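Local coordinates for penicillin-binding protein A (Mycobacterium tuberculosis, PDB 3UN7) that probably catalyses, as a D,D-transpeptidase, the cross-linking of the peptidoglycan cell wall and is probably needed to regulate cell length, at residues Leu214-Ile220 against Thr255-Leu260; Lys395-Ala399 against Pro410-Tyr414; Leu269-Ala273 against Val294-Pro298; Ile185-Pro191 against Val313-Leu318. All coordinates share one frame; numbering follows the deposited sequence.

Contact 1. Residues Leu214-Ile220 against Thr255-Leu260; sequences LTAAPTI and TAFVQL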
loop_
_atom_site.group_PDB
_atom_site.type_symbol
_atom_site.label_atom_id
_atom_site.label_comp_id
_atom_site.label_asym_id
_atom_site.label_seq_id
_atom_site.Cartn_x
_atom_site.Cartn_y
_atom_site.Cartn_z
ATOM N N LEU A 214 7.136 -25.318 -17.833
ATOM C CA LEU A 214 8.037 -24.203 -18.138
ATOM C C LEU A 214 9.459 -24.529 -17.700
ATOM O O LEU A 214 9.670 -25.387 -16.832
ATOM C CB LEU A 214 7.576 -22.923 -17.433
ATOM C CG LEU A 214 6.136 -22.476 -17.653
ATOM C CD1 LEU A 214 5.717 -21.461 -16.564
ATOM C CD2 LEU A 214 5.987 -21.901 -19.032
ATOM N N THR A 215 10.425 -23.814 -18.270
ATOM C CA THR A 215 11.837 -24.060 -17.977
ATOM C C THR A 215 12.158 -24.009 -16.482
ATOM O O THR A 215 11.632 -23.172 -15.743
ATOM C CB THR A 215 12.795 -23.130 -18.768
ATOM O OG1 THR A 215 14.145 -23.457 -18.428
ATOM C CG2 THR A 215 12.543 -21.652 -18.461
ATOM N N ALA A 216 13.001 -24.944 -16.057
ATOM C CA ALA A 216 13.504 -24.987 -14.698
ATOM C C ALA A 216 14.939 -24.465 -14.661
ATOM O O ALA A 216 15.556 -24.437 -13.598
ATOM C CB ALA A 216 13.435 -26.411 -14.154
ATOM N N ALA A 217 15.446 -24.040 -15.822
ATOM C CA ALA A 217 16.837 -23.589 -16.002
ATOM C C ALA A 217 17.229 -22.469 -15.044
ATOM O O ALA A 217 16.430 -21.572 -14.802
ATOM C CB ALA A 217 17.085 -23.151 -17.465
ATOM N N PRO A 218 18.465 -22.521 -14.501
ATOM C CA PRO A 218 18.976 -21.513 -13.569
ATOM C C PRO A 218 19.244 -20.146 -14.214
ATOM O O PRO A 218 19.265 -19.142 -13.512
ATOM C CB PRO A 218 20.281 -22.135 -13.064
ATOM C CG PRO A 218 20.718 -23.042 -14.154
ATOM C CD PRO A 218 19.457 -23.590 -14.745
ATOM N N THR A 219 19.461 -20.116 -15.528
ATOM C CA THR A 219 19.583 -18.855 -16.271
ATOM C C THR A 219 18.830 -18.934 -17.597
ATOM O O THR A 219 18.615 -20.022 -18.129
ATOM C CB THR A 219 21.052 -18.441 -16.561
ATOM O OG1 THR A 219 21.647 -19.357 -17.492
ATOM C CG2 THR A 219 21.882 -18.360 -15.278
ATOM N N ILE A 220 18.448 -17.769 -18.113
ATOM C CA ILE A 220 17.716 -17.644 -19.367
ATOM C C ILE A 220 18.219 -16.394 -20.103
ATOM O O ILE A 220 18.237 -15.298 -19.521
ATOM C CB ILE A 220 16.171 -17.592 -19.116
ATOM C CG1 ILE A 220 15.378 -17.742 -20.418
ATOM C CG2 ILE A 220 15.745 -16.317 -18.361
ATOM C CD1 ILE A 220 13.870 -17.928 -20.187
ATOM N N THR A 255 13.180 -17.644 -14.156
ATOM C CA THR A 255 13.354 -17.966 -15.574
ATOM C C THR A 255 12.062 -18.496 -16.213
ATOM O O THR A 255 11.763 -18.201 -17.377
ATOM C CB THR A 255 14.547 -18.918 -15.795
ATOM O OG1 THR A 255 14.324 -20.142 -15.095
ATOM C CG2 THR A 255 15.840 -18.270 -15.286
ATOM N N ALA A 256 11.297 -19.250 -15.430
ATOM C CA ALA A 256 9.970 -19.705 -15.820
ATOM C C ALA A 256 9.004 -18.556 -16.113
ATOM O O ALA A 256 8.210 -18.646 -17.043
ATOM C CB ALA A 256 9.391 -20.627 -14.747
ATOM N N PHE A 257 9.059 -17.481 -15.324
ATOM C CA PHE A 257 8.198 -16.326 -15.587
ATOM C C PHE A 257 8.707 -15.407 -16.703
ATOM O O PHE A 257 7.912 -14.755 -17.387
ATOM C CB PHE A 257 7.866 -15.592 -14.291
ATOM C CG PHE A 257 6.879 -16.342 -13.461
ATOM C CD1 PHE A 257 5.519 -16.202 -13.707
ATOM C CD2 PHE A 257 7.304 -17.264 -12.510
ATOM C CE1 PHE A 257 4.587 -16.928 -12.976
ATOM C CE2 PHE A 257 6.378 -17.996 -11.778
ATOM C CZ PHE A 257 5.010 -17.824 -12.017
ATOM N N VAL A 258 10.021 -15.373 -16.898
ATOM C CA VAL A 258 10.591 -14.675 -18.053
ATOM C C VAL A 258 10.058 -15.370 -19.311
ATOM O O VAL A 258 9.502 -14.726 -20.210
ATOM C CB VAL A 258 12.146 -14.683 -18.012
ATOM C CG1 VAL A 258 12.744 -14.200 -19.339
ATOM C CG2 VAL A 258 12.641 -13.813 -16.855
ATOM N N GLN A 259 10.198 -16.688 -19.343
ATOM C CA GLN A 259 9.710 -17.500 -20.465
ATOM C C GLN A 259 8.190 -17.351 -20.638
ATOM O O GLN A 259 7.705 -17.112 -21.741
ATOM C CB GLN A 259 10.109 -18.968 -20.267
ATOM C CG GLN A 259 9.794 -19.876 -21.451
ATOM C CD GLN A 259 9.975 -21.328 -21.112
ATOM O OE1 GLN A 259 9.516 -21.798 -20.073
ATOM N NE2 GLN A 259 10.666 -22.050 -21.978
ATOM N N LEU A 260 7.452 -17.435 -19.533
ATOM C CA LEU A 260 5.993 -17.328 -19.572
ATOM C C LEU A 260 5.506 -15.956 -20.058
ATOM O O LEU A 260 4.589 -15.880 -20.865
ATOM C CB LEU A 260 5.384 -17.658 -18.200
ATOM C CG LEU A 260 3.851 -17.552 -18.105
ATOM C CD1 LEU A 260 3.180 -18.643 -18.952
ATOM C CD2 LEU A 260 3.356 -17.603 -16.658
HETATM O O HOH W 1 12.723 -21.584 -13.444
#
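T255 and Q259, one helical turn apart on helix 254-264, reach out to the backbone of residues 214-220 and illustrate how a helix can grip a bent, mostly extended chain by its peptide groups. T255 carries OG1 between its backbone N and carbonyl carbon (chi1 61°), a position from which the hydroxyl donates to A217 O at 2.6 Å, within the carbonyl plane. A water donates both to that OG1 and to T215 O, so the hydroxyl is engaged twice. Q259 is extended beyond CG, and its OE1 receives the N-H of T215 at 2.9 Å. That bond is almost straight (173°), although the donor is tilted 25° from the amide carbonyl plane.

Around these polar grips the packing is close. I220 CG2 passes T255 CG2 at 3.6 Å and V258 CG1 at 3.8 Å, the isoleucine side chain running antiparallel to each of the other two, while L214 brings CB to A256 CB at 4.0 Å and reaches CD1 to the CB of L260.

The looser side lies at P218 and T219, both partly exposed, which direct CB away from the helix and bury little against it; A217 beside them is held by its carbonyl. The turn is also tied internally, T215 OG1 accepting from A217 N at 3.0 Å in an ST turn.

N231 OD1 accepts from T255 N, and the backbones of N231 and P218 are hydrogen-bonded. Helix 254-264 follows directly on the SxN motif of the family, and the arrangement belongs to the helical part of the penicillin-binding transpeptidase fold, with V258 about 10 Å by side chain from S193, the probable acyl-ester serine.

Contact 2. Residues Lys395-Ala399 against Pro410-Tyr414; sequences KTGTA and PHAWY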
loop_
_atom_site.group_PDB
_atom_site.type_symbol
_atom_site.label_atom_id
_atom_site.label_comp_id
_atom_site.label_asym_id
_atom_site.label_seq_id
_atom_site.Cartn_x
_atom_site.Cartn_y
_atom_site.Cartn_z
ATOM N N LYS A 395 2.164 -13.617 -1.622
ATOM C CA LYS A 395 3.311 -13.681 -2.513
ATOM C C LYS A 395 4.429 -12.844 -1.883
ATOM O O LYS A 395 4.238 -11.652 -1.639
ATOM C CB LYS A 395 2.965 -13.144 -3.905
ATOM C CG LYS A 395 4.083 -13.360 -4.945
ATOM C CD LYS A 395 4.137 -14.829 -5.379
ATOM C CE LYS A 395 5.311 -15.129 -6.309
ATOM N NZ LYS A 395 6.618 -14.974 -5.622
ATOM N N THR A 396 5.583 -13.463 -1.615
ATOM C CA THR A 396 6.729 -12.703 -1.101
ATOM C C THR A 396 7.809 -12.622 -2.161
ATOM O O THR A 396 8.067 -13.594 -2.881
ATOM C CB THR A 396 7.292 -13.225 0.269
ATOM O OG1 THR A 396 8.496 -13.963 0.077
ATOM C CG2 THR A 396 6.309 -14.072 1.004
ATOM N N GLY A 397 8.419 -11.452 -2.304
ATOM C CA GLY A 397 9.493 -11.326 -3.282
ATOM C C GLY A 397 10.445 -10.188 -2.991
ATOM O O GLY A 397 10.311 -9.482 -1.985
ATOM N N THR A 398 11.419 -10.039 -3.875
ATOM C CA THR A 398 12.366 -8.947 -3.808
ATOM C C THR A 398 12.247 -8.155 -5.089
ATOM O O THR A 398 11.678 -8.633 -6.067
ATOM C CB THR A 398 13.823 -9.438 -3.705
ATOM O OG1 THR A 398 14.153 -10.161 -4.888
ATOM C CG2 THR A 398 14.006 -10.343 -2.527
ATOM N N ALA A 399 12.795 -6.944 -5.059
ATOM C CA ALA A 399 12.773 -6.038 -6.192
ATOM C C ALA A 399 14.065 -5.233 -6.232
ATOM O O ALA A 399 14.341 -4.457 -5.317
ATOM C CB ALA A 399 11.572 -5.107 -6.090
ATOM N N PRO A 410 18.205 -5.248 -2.677
ATOM C CA PRO A 410 16.853 -5.137 -3.222
ATOM C C PRO A 410 15.793 -4.884 -2.152
ATOM O O PRO A 410 16.042 -5.115 -0.972
ATOM C CB PRO A 410 16.641 -6.505 -3.874
ATOM C CG PRO A 410 18.028 -6.995 -4.168
ATOM C CD PRO A 410 18.799 -6.562 -2.974
ATOM N N HIS A 411 14.627 -4.397 -2.576
ATOM C CA HIS A 411 13.475 -4.230 -1.697
ATOM C C HIS A 411 12.861 -5.582 -1.361
ATOM O O HIS A 411 13.010 -6.532 -2.122
ATOM C CB HIS A 411 12.408 -3.377 -2.381
ATOM C CG HIS A 411 12.878 -2.013 -2.784
ATOM N ND1 HIS A 411 13.701 -1.244 -1.991
ATOM C CD2 HIS A 411 12.615 -1.269 -3.887
ATOM C CE1 HIS A 411 13.942 -0.093 -2.599
ATOM N NE2 HIS A 411 13.292 -0.083 -3.749
ATOM N N ALA A 412 12.145 -5.663 -0.242
ATOM C CA ALA A 412 11.450 -6.894 0.123
ATOM C C ALA A 412 9.977 -6.566 0.196
ATOM O O ALA A 412 9.590 -5.625 0.887
ATOM C CB ALA A 412 11.939 -7.405 1.454
ATOM N N TRP A 413 9.174 -7.342 -0.526
ATOM C CA TRP A 413 7.739 -7.160 -0.599
ATOM C C TRP A 413 7.038 -8.387 -0.042
ATOM O O TRP A 413 7.520 -9.512 -0.207
ATOM C CB TRP A 413 7.294 -7.068 -2.049
ATOM C CG TRP A 413 7.466 -5.770 -2.786
ATOM C CD1 TRP A 413 8.471 -5.451 -3.653
ATOM C CD2 TRP A 413 6.545 -4.664 -2.810
ATOM N NE1 TRP A 413 8.261 -4.195 -4.186
ATOM C CE2 TRP A 413 7.074 -3.700 -3.698
ATOM C CE3 TRP A 413 5.331 -4.394 -2.155
ATOM C CZ2 TRP A 413 6.437 -2.469 -3.945
ATOM C CZ3 TRP A 413 4.684 -3.158 -2.405
ATOM C CH2 TRP A 413 5.242 -2.220 -3.293
ATOM N N TYR A 414 5.874 -8.164 0.563
ATOM C CA TYR A 414 4.933 -9.234 0.894
ATOM C C TYR A 414 3.555 -8.689 0.575
ATOM O O TYR A 414 3.191 -7.624 1.051
ATOM C CB TYR A 414 5.015 -9.555 2.378
ATOM C CG TYR A 414 4.131 -10.684 2.901
ATOM C CD1 TYR A 414 4.458 -12.025 2.672
ATOM C CD2 TYR A 414 3.012 -10.402 3.689
ATOM C CE1 TYR A 414 3.676 -13.057 3.197
ATOM C CE2 TYR A 414 2.230 -11.406 4.212
ATOM C CZ TYR A 414 2.551 -12.726 3.954
ATOM O OH TYR A 414 1.760 -13.697 4.495
#
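G397 and W413 exchange both of their backbone bonds, as an antiparallel hydrogen-bonded pair does: W413 N gives to G397 O at 2.8 Å, and G397 N returns a bond to W413 O. A399 and H411 repeat the scheme two residues on, with H411 N to A399 O at 2.8 Å. Between them, T398 CA approaches H411 O at 3.0 Å in a CA-H...O contact, an additional weak donor for a carbonyl already bonded to A399 N.

The strongest partners of the polar side-chain ends lie elsewhere in the chain. K395 NZ bonds to S252 OG, T396 OG1 pairs with T441 OG1, Y414 OH with E378, and W413 NE1 with the carbonyl of P190. H411 ND1 accepts from the backbone N of N433. Within its own strand, K395 NZ adds a weak bond to T396 O at 3.4 Å.

What remains for direct side-chain contact is apolar. T396 has an unusual chi1 of 103°, and its CG2 meets the edge of the Y414 ring, in close contact with CD1 at 3.2 Å. A399 CB likewise lies at the W413 ring edge, 4.0 Å from CD1.

K395, T396 and G397 form the KTG motif of penicillin-binding proteins. Four backbone bonds across the hairpin, and a further one joining T398 to S193, are consistent with the outer strand being held in place beside the probable nucleophile.

Contact 3. Residues Leu269-Ala273 against Val294-Pro298; sequences LRSMA and VGPIP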
loop_
_atom_site.group_PDB
_atom_site.type_symbol
_atom_site.label_atom_id
_atom_site.label_comp_id
_atom_site.label_asym_id
_atom_site.label_seq_id
_atom_site.Cartn_x
_atom_site.Cartn_y
_atom_site.Cartn_z
ATOM N N LEU A 269 0.148 -8.461 -21.261
ATOM C CA LEU A 269 0.658 -8.043 -19.949
ATOM C C LEU A 269 0.194 -6.619 -19.613
ATOM O O LEU A 269 -0.266 -6.358 -18.499
ATOM C CB LEU A 269 2.189 -8.208 -19.870
ATOM C CG LEU A 269 2.882 -8.232 -18.499
ATOM C CD1 LEU A 269 2.220 -9.173 -17.476
ATOM C CD2 LEU A 269 4.336 -8.607 -18.682
ATOM N N ARG A 270 0.292 -5.720 -20.597
ATOM C CA ARG A 270 -0.219 -4.343 -20.508
ATOM C C ARG A 270 -1.704 -4.300 -20.163
ATOM O O ARG A 270 -2.141 -3.467 -19.361
ATOM C CB ARG A 270 -0.041 -3.613 -21.855
ATOM C CG ARG A 270 1.398 -3.323 -22.269
ATOM C CD ARG A 270 1.472 -2.396 -23.515
ATOM N NE ARG A 270 2.846 -2.288 -24.013
ATOM C CZ ARG A 270 3.289 -2.781 -25.172
ATOM N NH1 ARG A 270 4.571 -2.635 -25.505
ATOM N NH2 ARG A 270 2.464 -3.407 -26.009
ATOM N N SER A 271 -2.469 -5.174 -20.815
ATOM C CA SER A 271 -3.905 -5.279 -20.619
ATOM C C SER A 271 -4.250 -5.766 -19.220
ATOM O O SER A 271 -5.166 -5.235 -18.586
ATOM C CB SER A 271 -4.516 -6.219 -21.660
ATOM O OG SER A 271 -5.904 -6.427 -21.396
ATOM N N MET A 272 -3.521 -6.768 -18.736
ATOM C CA MET A 272 -3.759 -7.283 -17.379
ATOM C C MET A 272 -3.324 -6.281 -16.312
ATOM O O MET A 272 -4.027 -6.083 -15.319
ATOM C CB MET A 272 -3.103 -8.650 -17.155
ATOM C CG MET A 272 -3.540 -9.319 -15.842
ATOM S SD MET A 272 -5.338 -9.524 -15.714
ATOM C CE MET A 272 -5.657 -10.667 -17.049
ATOM N N ALA A 273 -2.161 -5.662 -16.516
ATOM C CA ALA A 273 -1.692 -4.572 -15.653
ATOM C C ALA A 273 -2.769 -3.490 -15.523
ATOM O O ALA A 273 -3.076 -3.049 -14.429
ATOM C CB ALA A 273 -0.389 -3.980 -16.205
ATOM N N VAL A 294 3.068 -0.182 -15.726
ATOM C CA VAL A 294 3.766 -1.371 -16.213
ATOM C C VAL A 294 4.980 -0.968 -17.080
ATOM O O VAL A 294 5.863 -1.785 -17.364
ATOM C CB VAL A 294 2.789 -2.301 -16.987
ATOM C CG1 VAL A 294 2.454 -1.726 -18.373
ATOM C CG2 VAL A 294 3.342 -3.715 -17.090
ATOM N N GLY A 295 5.016 0.293 -17.500
ATOM C CA GLY A 295 6.074 0.787 -18.384
ATOM C C GLY A 295 5.702 0.610 -19.845
ATOM O O GLY A 295 4.722 -0.070 -20.148
ATOM N N PRO A 296 6.480 1.219 -20.762
ATOM C CA PRO A 296 6.149 1.142 -22.183
ATOM C C PRO A 296 6.479 -0.207 -22.835
ATOM O O PRO A 296 5.917 -0.529 -23.883
ATOM C CB PRO A 296 6.983 2.270 -22.797
ATOM C CG PRO A 296 8.184 2.368 -21.892
ATOM C CD PRO A 296 7.707 2.004 -20.515
ATOM N N ILE A 297 7.368 -0.988 -22.221
ATOM C CA ILE A 297 7.788 -2.306 -22.760
ATOM C C ILE A 297 8.266 -2.226 -24.235
ATOM O O ILE A 297 7.644 -2.821 -25.123
ATOM C CB ILE A 297 6.684 -3.416 -22.587
ATOM C CG1 ILE A 297 5.994 -3.336 -21.202
ATOM C CG2 ILE A 297 7.290 -4.784 -22.765
ATOM C CD1 ILE A 297 4.837 -4.320 -21.018
ATOM N N PRO A 298 9.377 -1.493 -24.491
ATOM C CA PRO A 298 9.841 -1.206 -25.871
ATOM C C PRO A 298 10.328 -2.418 -26.659
ATOM O O PRO A 298 10.232 -2.439 -27.891
ATOM C CB PRO A 298 11.000 -0.220 -25.657
ATOM C CG PRO A 298 11.511 -0.517 -24.284
ATOM C CD PRO A 298 10.268 -0.884 -23.480
#
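R270 and I297 run past each other in opposite directions where helix 266-275, in the helical part of the transpeptidase domain, packs against the irregular loop that leads to helix 300-306. It is a worked example of a helix fastened to a loop by one long side chain and a small apolar footing.

R270 sets out with CG beside its backbone N (chi1 -68°) and stays extended to NE, which carries the guanidinium beyond the helix to the loop. Along the way its CG lies 3.8 Å from I297 CD1, and NE passes that same methyl at 4.1 Å, so the shaft of the arginine and the longer branch of the isoleucine lie alongside one another. Both P296 O and I297 O meet the guanidinium at its edge, near its plane. At the other end of the group, NH2 forms a salt bridge with D267 of the same helix, probably helping to fix the rotation of the guanidinium.

Three residues along the helix the footing is short and apolar. A273 CB points toward the loop and meets V294 at its branch point, with CB to CB at 3.7 Å and A273 CB to V294 CG2 at 3.8 Å. V294 is tied further by its backbone N, which bonds to the carboxylate of D279, while L303 on helix 300-306 packs on I297. The polar clasp comes down to one atom: NH1 of R270 donates to P296 O at 3.0 Å, with an N-H...O angle of 154°, and lies 3.1 Å from I297 O.

Contact 4. Residues Ile185-Pro191 against Val313-Leu318; sequences ISETYPP and VALTPL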
loop_
_atom_site.group_PDB
_atom_site.type_symbol
_atom_site.label_atom_id
_atom_site.label_comp_id
_atom_site.label_asym_id
_atom_site.label_seq_id
_atom_site.Cartn_x
_atom_site.Cartn_y
_atom_site.Cartn_z
ATOM N N ILE A 185 1.406 5.703 -0.587
ATOM C CA ILE A 185 0.593 6.210 -1.721
ATOM C C ILE A 185 1.277 7.197 -2.652
ATOM O O ILE A 185 0.781 7.436 -3.740
ATOM C CB ILE A 185 -0.713 6.872 -1.248
ATOM C CG1 ILE A 185 -0.437 8.121 -0.372
ATOM C CG2 ILE A 185 -1.585 5.854 -0.527
ATOM C CD1 ILE A 185 -1.693 8.971 -0.070
ATOM N N SER A 186 2.376 7.803 -2.209
ATOM C CA SER A 186 3.029 8.898 -2.956
ATOM C C SER A 186 4.280 8.455 -3.697
ATOM O O SER A 186 4.806 9.205 -4.517
ATOM C CB SER A 186 3.409 10.056 -2.023
ATOM O OG SER A 186 2.259 10.696 -1.497
ATOM N N GLU A 187 4.777 7.260 -3.393
ATOM C CA GLU A 187 6.024 6.784 -3.994
ATOM C C GLU A 187 5.757 5.465 -4.700
ATOM O O GLU A 187 4.945 4.658 -4.230
ATOM C CB GLU A 187 7.114 6.637 -2.920
ATOM C CG GLU A 187 8.543 6.296 -3.428
ATOM C CD GLU A 187 9.624 6.443 -2.341
ATOM O OE1 GLU A 187 9.402 7.177 -1.347
ATOM O OE2 GLU A 187 10.707 5.819 -2.470
ATOM N N THR A 188 6.417 5.260 -5.841
ATOM C CA THR A 188 6.299 4.003 -6.564
ATOM C C THR A 188 7.628 3.270 -6.488
ATOM O O THR A 188 8.692 3.895 -6.383
ATOM C CB THR A 188 5.930 4.190 -8.050
ATOM O OG1 THR A 188 6.877 5.064 -8.656
ATOM C CG2 THR A 188 4.527 4.740 -8.222
ATOM N N TYR A 189 7.549 1.943 -6.539
ATOM C CA TYR A 189 8.700 1.057 -6.367
ATOM C C TYR A 189 8.565 -0.066 -7.361
ATOM O O TYR A 189 7.447 -0.419 -7.714
ATOM C CB TYR A 189 8.674 0.436 -4.971
ATOM C CG TYR A 189 8.742 1.434 -3.855
ATOM C CD1 TYR A 189 9.981 1.817 -3.314
ATOM C CD2 TYR A 189 7.583 2.006 -3.336
ATOM C CE1 TYR A 189 10.054 2.743 -2.278
ATOM C CE2 TYR A 189 7.642 2.928 -2.296
ATOM C CZ TYR A 189 8.880 3.288 -1.770
ATOM O OH TYR A 189 8.942 4.194 -0.742
ATOM N N PRO A 190 9.692 -0.650 -7.812
ATOM C CA PRO A 190 9.531 -1.881 -8.590
ATOM C C PRO A 190 8.869 -2.934 -7.704
ATOM O O PRO A 190 9.262 -3.069 -6.545
ATOM C CB PRO A 190 10.974 -2.294 -8.923
ATOM C CG PRO A 190 11.791 -1.053 -8.747
ATOM C CD PRO A 190 11.105 -0.241 -7.686
ATOM N N PRO A 191 7.843 -3.636 -8.222
ATOM C CA PRO A 191 7.175 -4.694 -7.464
ATOM C C PRO A 191 7.964 -6.015 -7.441
ATOM O O PRO A 191 7.700 -6.882 -6.602
ATOM C CB PRO A 191 5.863 -4.875 -8.225
ATOM C CG PRO A 191 6.258 -4.582 -9.661
ATOM C CD PRO A 191 7.215 -3.425 -9.542
ATOM N N VAL A 313 8.362 -1.297 -14.561
ATOM C CA VAL A 313 7.208 -1.517 -13.668
ATOM C C VAL A 313 7.402 -0.790 -12.333
ATOM O O VAL A 313 8.419 -0.958 -11.667
ATOM C CB VAL A 313 6.937 -3.017 -13.421
ATOM C CG1 VAL A 313 5.561 -3.221 -12.795
ATOM C CG2 VAL A 313 7.023 -3.773 -14.716
ATOM N N ALA A 314 6.421 0.027 -11.948
ATOM C CA ALA A 314 6.517 0.789 -10.704
ATOM C C ALA A 314 5.124 0.913 -10.089
ATOM O O ALA A 314 4.189 1.361 -10.751
ATOM C CB ALA A 314 7.138 2.163 -10.964
ATOM N N LEU A 315 4.997 0.477 -8.836
ATOM C CA LEU A 315 3.714 0.413 -8.143
ATOM C C LEU A 315 3.829 1.090 -6.787
ATOM O O LEU A 315 4.876 1.022 -6.139
ATOM C CB LEU A 315 3.334 -1.053 -7.899
ATOM C CG LEU A 315 2.508 -1.903 -8.874
ATOM C CD1 LEU A 315 3.171 -2.088 -10.198
ATOM C CD2 LEU A 315 2.237 -3.257 -8.243
ATOM N N THR A 316 2.748 1.725 -6.343
ATOM C CA THR A 316 2.663 2.179 -4.959
ATOM C C THR A 316 2.393 0.944 -4.121
ATOM O O THR A 316 1.874 -0.040 -4.636
ATOM C CB THR A 316 1.526 3.186 -4.735
ATOM O OG1 THR A 316 0.268 2.577 -5.039
ATOM C CG2 THR A 316 1.713 4.453 -5.601
ATOM N N PRO A 317 2.798 0.954 -2.842
ATOM C CA PRO A 317 2.338 -0.094 -1.925
ATOM C C PRO A 317 0.806 -0.263 -1.887
ATOM O O PRO A 317 0.325 -1.386 -1.841
ATOM C CB PRO A 317 2.900 0.352 -0.576
ATOM C CG PRO A 317 4.209 1.074 -0.979
ATOM C CD PRO A 317 3.787 1.851 -2.213
ATOM N N LEU A 318 0.050 0.833 -1.927
ATOM C CA LEU A 318 -1.405 0.724 -2.033
ATOM C C LEU A 318 -1.872 -0.067 -3.272
ATOM O O LEU A 318 -2.792 -0.887 -3.172
ATOM C CB LEU A 318 -2.055 2.107 -2.019
ATOM C CG LEU A 318 -3.569 2.163 -2.243
ATOM C CD1 LEU A 318 -4.311 1.487 -1.106
ATOM C CD2 LEU A 318 -4.075 3.613 -2.440
#
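Y189 and L315 are joined by a single antiparallel bridge, and the tyrosine shows how one residue can serve backbone pairing and side-chain packing together. Its O accepts from L315 N at 2.8 Å; its N donates to L315 O at 2.9 Å, from a position 40° above the carbonyl plane.

The side chain leaves with CG beside the backbone N (chi1 -61°). CB passes L315 O at 4.0 Å. Farther out, one edge of the ring, at CD2 and CE2, lies against P317: CD2, also near L315 O, is 4.0 Å from P317 CD, CE2 is equally near CD and also touches CG, and CD lies close to the ring plane, making this edge packing rather than a stack. At the tip, OH bonds to E432, beyond both segments.

On the far side of the bridge the packing tightens, where P191 CG meets V313 CG1 at 3.5 Å and P191 CB touches L315 CD2. Toward the other end, E187 O is buried without a hydrogen-bonding partner, with carbon atoms of T316 and P317 around it, among them T316 CA in a CA-H...O contact at 3.4 Å.

T316 is the N-cap of helix 317-328, its OG1 accepting from A319 N. The loop 185-191, which leads to S193 and helix 196-205, thus runs antiparallel beside the approach to helix 317-328, while L318, touching I185, turns also to V134 and L136 on strand 131-136 of the central sheet.

In the fold
All four contacts lie within the transpeptidase domain, and contacts 2 and 4 lie nearest the probable active-site S193. Their centres are 12 Å apart and they touch: A399 CB lies 3.1 Å from P190 O, and W413 CZ2 packs on Y189 CB at 3.8 Å. The side chain of S193 comes within about 4 Å of G397, and about 8 Å of the side chain of P191. Contacts 1 and 3 are both nested in the chain loop closed by contact 4 and fall on consecutive helices, 254-264 and 266-275, with centres 20 Å apart. Contact 3 meets contact 4 where V294 O touches V313 CG2; contact 1 touches none of the others.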